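Local coordinates for protein putative aminotransferase (Actinomadura melliaura, PDB 4ZWV) that probably acts as a pyridoxal phosphate-dependent sugar aminotransferase in making the aminopentose of the indolocarbazole AT2433, at residues Y270-L283 / V295-H307. Sequence-based numbering, arbitrary orientation. Where two conformers were deposited one is given.
Sequences YDKELTGVPGLELL and VYDVKVDDRPAFH
Strand 280-282 pairs antiparallel with strand 296-300, with E281 and K299 as a hydrogen-bonded pair: E281 N reaches K299 O at 2.8 Å, and K299 N returns to E281 O. Just beyond, D301 N bonds O of G279, the third residue of the type II turn V277-L280. The strands belong to the small antiparallel sheet of the C-terminal domain of this aminotransferase family, and strand 347-350 flanks 296-300 on its other edge. The end of helix 243-273 packs on the same sheet through Y296.

Y296 extends from the strand with CG anti to its backbone N (chi1 -174°), which carries the ring under the helix. Y270 CB lies over one ring face, 3.5 Å from Y296 CZ. The Y270 ring turns its edge to that face in a T-shaped pair, with planes 62° apart; its hydroxyl bonds P351 O. At the rim, Y296 OH donates to D271 OD1 at 2.7 Å, on the anti side of the carboxylate. A phenylalanine in place of Y296 would probably leave D271 OD1 without this donor.

L280 and L282 share a sheet face with V298 and V300. L280 CD1 rests against V300 CG1 at 3.9 Å and also touches V298 CG2, while L282 CD2 touches V298 CG1 and the edge of the Y296 ring. I368 of helix 358-369 also covers L280.

On the other face E281 and K299 lie side by side. The salt bridge between E281 OE1 and K299 NZ is long, at 3.6 Å; R346 also pairs with E281, and P105 O accepts from K299 NZ. In one of its two conformers, L283 touches K299 CE through CD2 and D297 CB through CD1. At the end of the strand pairing, one water joins the backbones, accepting from L283 N and donating to D297 O at 2.8 Å.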
loop_
_atom_site.group_PDB
_atom_site.type_symbol
_atom_site.label_atom_id
_atom_site.label_comp_id
_atom_site.label_asym_id
_atom_site.label_seq_id
_atom_site.Cartn_x
_atom_site.Cartn_y
_atom_site.Cartn_z
ATOM N N TYR A 270 -7.511 -4.396 36.259
ATOM C CA TYR A 270 -7.933 -2.998 36.346
ATOM C C TYR A 270 -9.414 -2.872 36.712
ATOM O O TYR A 270 -9.776 -2.028 37.531
ATOM C CB TYR A 270 -7.679 -2.262 35.032
ATOM C CG TYR A 270 -6.230 -1.975 34.702
ATOM C CD1 TYR A 270 -5.260 -1.851 35.690
ATOM C CD2 TYR A 270 -5.842 -1.817 33.378
ATOM C CE1 TYR A 270 -3.936 -1.574 35.363
ATOM C CE2 TYR A 270 -4.534 -1.548 33.041
ATOM C CZ TYR A 270 -3.586 -1.425 34.030
ATOM O OH TYR A 270 -2.283 -1.152 33.674
ATOM N N ASP A 271 -10.268 -3.692 36.094
ATOM C CA ASP A 271 -11.694 -3.712 36.432
ATOM C C ASP A 271 -11.909 -3.865 37.932
ATOM O O ASP A 271 -12.794 -3.235 38.512
ATOM C CB ASP A 271 -12.422 -4.861 35.740
ATOM C CG ASP A 271 -12.604 -4.656 34.250
ATOM O OD1 ASP A 271 -12.507 -3.512 33.743
ATOM O OD2 ASP A 271 -12.874 -5.677 33.588
ATOM N N LYS A 272 -11.107 -4.731 38.544
ATOM C CA LYS A 272 -11.258 -5.084 39.953
ATOM C C LYS A 272 -10.663 -4.036 40.886
ATOM O O LYS A 272 -11.198 -3.784 41.970
ATOM C CB LYS A 272 -10.603 -6.446 40.222
ATOM C CG LYS A 272 -10.659 -6.921 41.671
ATOM C CD LYS A 272 -9.860 -8.213 41.845
ATOM C CE LYS A 272 -9.940 -8.751 43.271
ATOM N NZ LYS A 272 -9.386 -7.800 44.277
ATOM N N GLU A 273 -9.563 -3.423 40.456
ATOM C CA GLU A 273 -8.732 -2.627 41.350
ATOM C C GLU A 273 -8.885 -1.117 41.183
ATOM O O GLU A 273 -8.339 -0.351 41.979
ATOM C CB GLU A 273 -7.262 -3.015 41.159
ATOM C CG GLU A 273 -6.960 -4.489 41.419
ATOM C CD GLU A 273 -7.103 -4.882 42.878
ATOM O OE1 GLU A 273 -7.101 -3.984 43.749
ATOM O OE2 GLU A 273 -7.214 -6.097 43.154
ATOM N N LEU A 274 -9.610 -0.699 40.148
ATOM C CA LEU A 274 -9.804 0.725 39.861
ATOM C C LEU A 274 -11.230 1.211 40.154
ATOM O O LEU A 274 -11.654 2.236 39.629
ATOM C CB LEU A 274 -9.434 1.040 38.410
ATOM C CG LEU A 274 -7.939 0.946 38.078
ATOM C CD1 LEU A 274 -7.672 1.349 36.626
ATOM C CD2 LEU A 274 -7.113 1.791 39.046
ATOM N N THR A 275 -11.989 0.455 40.944
ATOM C CA THR A 275 -13.324 0.905 41.356
ATOM C C THR A 275 -13.269 1.920 42.498
ATOM O O THR A 275 -12.353 1.898 43.311
ATOM C CB THR A 275 -14.205 -0.273 41.823
ATOM O OG1 THR A 275 -13.703 -0.806 43.059
ATOM C CG2 THR A 275 -14.284 -1.355 40.744
ATOM N N GLY A 276 -14.246 2.820 42.555
ATOM C CA GLY A 276 -14.322 3.712 43.698
ATOM C C GLY A 276 -13.243 4.777 43.741
ATOM O O GLY A 276 -12.933 5.294 44.809
ATOM N N VAL A 277 -12.620 5.051 42.600
ATOM C CA VAL A 277 -11.589 6.078 42.535
ATOM C C VAL A 277 -12.209 7.441 42.235
ATOM O O VAL A 277 -12.881 7.604 41.225
ATOM C CB VAL A 277 -10.539 5.743 41.471
ATOM C CG1 VAL A 277 -9.494 6.860 41.387
ATOM C CG2 VAL A 277 -9.872 4.418 41.802
ATOM N N PRO A 278 -12.016 8.412 43.134
ATOM C CA PRO A 278 -12.589 9.736 42.875
ATOM C C PRO A 278 -12.080 10.313 41.564
ATOM O O PRO A 278 -10.869 10.308 41.316
ATOM C CB PRO A 278 -12.094 10.575 44.057
ATOM C CG PRO A 278 -11.763 9.582 45.115
ATOM C CD PRO A 278 -11.283 8.361 44.409
ATOM N N GLY A 279 -12.995 10.788 40.726
ATOM C CA GLY A 279 -12.606 11.400 39.473
ATOM C C GLY A 279 -12.284 10.426 38.348
ATOM O O GLY A 279 -11.840 10.853 37.289
ATOM N N LEU A 280 -12.498 9.130 38.566
ATOM C CA LEU A 280 -12.263 8.135 37.521
ATOM C C LEU A 280 -13.499 7.269 37.292
ATOM O O LEU A 280 -14.066 6.699 38.230
ATOM C CB LEU A 280 -11.051 7.257 37.873
ATOM C CG LEU A 280 -10.606 6.295 36.760
ATOM C CD1 LEU A 280 -9.090 6.160 36.735
ATOM C CD2 LEU A 280 -11.247 4.922 36.916
ATOM N N GLU A 281 -13.902 7.165 36.034
ATOM C CA GLU A 281 -15.058 6.372 35.648
ATOM C C GLU A 281 -14.618 5.250 34.715
ATOM O O GLU A 281 -13.918 5.489 33.736
ATOM C CB GLU A 281 -16.112 7.260 34.982
ATOM C CG GLU A 281 -17.431 6.565 34.698
ATOM C CD GLU A 281 -18.460 7.508 34.102
ATOM O OE1 GLU A 281 -18.059 8.560 33.562
ATOM O OE2 GLU A 281 -19.667 7.193 34.169
ATOM N N LEU A 282 -15.006 4.023 35.043
ATOM C CA LEU A 282 -14.711 2.873 34.200
ATOM C C LEU A 282 -15.757 2.709 33.100
ATOM O O LEU A 282 -16.877 3.212 33.218
ATOM C CB LEU A 282 -14.658 1.599 35.046
ATOM C CG LEU A 282 -13.642 1.548 36.190
ATOM C CD1 LEU A 282 -13.796 0.252 36.964
ATOM C CD2 LEU A 282 -12.225 1.681 35.661
ATOM N N LEU A 283 -15.378 2.033 32.020
ATOM C CA LEU A 283 -16.338 1.666 30.988
ATOM C C LEU A 283 -16.963 0.315 31.346
ATOM O O LEU A 283 -16.253 -0.637 31.663
ATOM C CB LEU A 283 -15.662 1.614 29.618
ATOM C CG LEU A 283 -15.269 2.989 29.075
ATOM C CD1 LEU A 283 -14.372 2.857 27.869
ATOM C CD2 LEU A 283 -16.512 3.802 28.735
ATOM N N VAL A 295 -5.900 -1.360 24.224
ATOM C CA VAL A 295 -5.554 -0.480 25.342
ATOM C C VAL A 295 -6.714 -0.566 26.335
ATOM O O VAL A 295 -7.746 -1.155 26.014
ATOM C CB VAL A 295 -5.332 0.996 24.905
ATOM C CG1 VAL A 295 -4.117 1.118 23.986
ATOM C CG2 VAL A 295 -6.582 1.551 24.234
ATOM N N TYR A 296 -6.555 0.032 27.510
ATOM C CA TYR A 296 -7.608 0.030 28.527
ATOM C C TYR A 296 -8.079 1.463 28.761
ATOM O O TYR A 296 -7.326 2.296 29.258
ATOM C CB TYR A 296 -7.093 -0.608 29.824
ATOM C CG TYR A 296 -8.158 -0.772 30.885
ATOM C CD1 TYR A 296 -8.909 -1.937 30.966
ATOM C CD2 TYR A 296 -8.419 0.244 31.802
ATOM C CE1 TYR A 296 -9.903 -2.090 31.937
ATOM C CE2 TYR A 296 -9.405 0.100 32.772
ATOM C CZ TYR A 296 -10.137 -1.071 32.832
ATOM O OH TYR A 296 -11.122 -1.214 33.792
ATOM N N ASP A 297 -9.322 1.752 28.381
ATOM C CA ASP A 297 -9.846 3.113 28.480
ATOM C C ASP A 297 -10.523 3.403 29.814
ATOM O O ASP A 297 -11.237 2.558 30.367
ATOM C CB ASP A 297 -10.852 3.389 27.363
ATOM C CG ASP A 297 -10.184 3.655 26.027
ATOM O OD1 ASP A 297 -8.940 3.711 25.987
ATOM O OD2 ASP A 297 -10.913 3.828 25.026
ATOM N N VAL A 298 -10.305 4.616 30.319
ATOM C CA VAL A 298 -11.081 5.156 31.434
ATOM C C VAL A 298 -11.450 6.602 31.119
ATOM O O VAL A 298 -10.983 7.165 30.130
ATOM C CB VAL A 298 -10.315 5.089 32.775
ATOM C CG1 VAL A 298 -10.007 3.638 33.150
ATOM C CG2 VAL A 298 -9.037 5.900 32.713
ATOM N N LYS A 299 -12.302 7.193 31.942
ATOM C CA LYS A 299 -12.645 8.602 31.794
ATOM C C LYS A 299 -12.329 9.316 33.099
ATOM O O LYS A 299 -12.736 8.856 34.160
ATOM C CB LYS A 299 -14.120 8.757 31.411
ATOM C CG LYS A 299 -14.449 8.184 30.028
ATOM C CD LYS A 299 -15.956 8.189 29.728
ATOM C CE LYS A 299 -16.699 7.177 30.579
ATOM N NZ LYS A 299 -18.157 7.099 30.246
ATOM N N VAL A 300 -11.596 10.427 33.034
ATOM C CA VAL A 300 -11.185 11.115 34.260
ATOM C C VAL A 300 -11.526 12.603 34.302
ATOM O O VAL A 300 -11.569 13.277 33.265
ATOM C CB VAL A 300 -9.652 10.980 34.505
ATOM C CG1 VAL A 300 -9.263 9.527 34.714
ATOM C CG2 VAL A 300 -8.855 11.586 33.357
ATOM N N ASP A 301 -11.777 13.091 35.515
ATOM C CA ASP A 301 -11.860 14.519 35.805
ATOM C C ASP A 301 -10.454 15.095 35.918
ATOM O O ASP A 301 -9.524 14.383 36.304
ATOM C CB ASP A 301 -12.622 14.770 37.101
ATOM C CG ASP A 301 -14.033 14.229 37.068
ATOM O OD1 ASP A 301 -14.598 14.088 35.967
ATOM O OD2 ASP A 301 -14.577 13.947 38.157
ATOM N N ASP A 302 -10.311 16.385 35.608
ATOM C CA ASP A 302 -9.015 17.078 35.646
ATOM C C ASP A 302 -7.941 16.270 34.928
ATOM O O ASP A 302 -6.897 15.947 35.498
ATOM C CB ASP A 302 -8.573 17.363 37.084
ATOM C CG ASP A 302 -7.488 18.439 37.162
ATOM O OD1 ASP A 302 -7.054 18.942 36.100
ATOM O OD2 ASP A 302 -7.058 18.768 38.289
ATOM N N ARG A 303 -8.209 15.930 33.676
ATOM C CA ARG A 303 -7.287 15.109 32.908
ATOM C C ARG A 303 -5.889 15.724 32.706
ATOM O O ARG A 303 -4.917 14.981 32.657
ATOM C CB ARG A 303 -7.901 14.759 31.555
ATOM C CG ARG A 303 -7.152 13.647 30.832
ATOM C CD ARG A 303 -7.791 13.324 29.501
ATOM N NE ARG A 303 -7.763 14.482 28.612
ATOM C CZ ARG A 303 -8.370 14.531 27.431
ATOM N NH1 ARG A 303 -9.036 13.474 26.977
ATOM N NH2 ARG A 303 -8.299 15.637 26.699
ATOM N N PRO A 304 -5.773 17.065 32.582
ATOM C CA PRO A 304 -4.391 17.560 32.488
ATOM C C PRO A 304 -3.535 17.187 33.701
ATOM O O PRO A 304 -2.365 16.826 33.535
ATOM C CB PRO A 304 -4.573 19.080 32.392
ATOM C CG PRO A 304 -5.876 19.242 31.714
ATOM C CD PRO A 304 -6.746 18.140 32.296
ATOM N N ALA A 305 -4.107 17.264 34.897
ATOM C CA ALA A 305 -3.387 16.857 36.098
ATOM C C ALA A 305 -3.159 15.343 36.101
ATOM O O ALA A 305 -2.109 14.876 36.538
ATOM C CB ALA A 305 -4.136 17.297 37.347
ATOM N N PHE A 306 -4.128 14.583 35.597
ATOM C CA PHE A 306 -3.980 13.130 35.489
ATOM C C PHE A 306 -2.814 12.758 34.569
ATOM O O PHE A 306 -2.010 11.883 34.894
ATOM C CB PHE A 306 -5.273 12.487 34.977
ATOM C CG PHE A 306 -5.229 10.976 34.926
ATOM C CD1 PHE A 306 -5.603 10.218 36.026
ATOM C CD2 PHE A 306 -4.832 10.321 33.770
ATOM C CE1 PHE A 306 -5.570 8.824 35.971
ATOM C CE2 PHE A 306 -4.797 8.937 33.705
ATOM C CZ PHE A 306 -5.161 8.184 34.807
ATOM N N HIS A 307 -2.728 13.426 33.421
ATOM C CA HIS A 307 -1.620 13.212 32.497
ATOM C C HIS A 307 -0.269 13.499 33.158
ATOM O O HIS A 307 0.666 12.714 33.021
ATOM C CB HIS A 307 -1.789 14.082 31.249
ATOM C CG HIS A 307 -2.849 13.591 30.315
ATOM N ND1 HIS A 307 -3.440 14.402 29.369
ATOM C CD2 HIS A 307 -3.421 12.372 30.177
ATOM C CE1 HIS A 307 -4.332 13.702 28.689
ATOM N NE2 HIS A 307 -4.338 12.465 29.158
HETATM O O HOH W 1 -19.519 9.600 30.600
HETATM O O HOH W 2 -18.800 4.665 31.658
HETATM O O HOH W 3 -12.779 0.796 31.870
#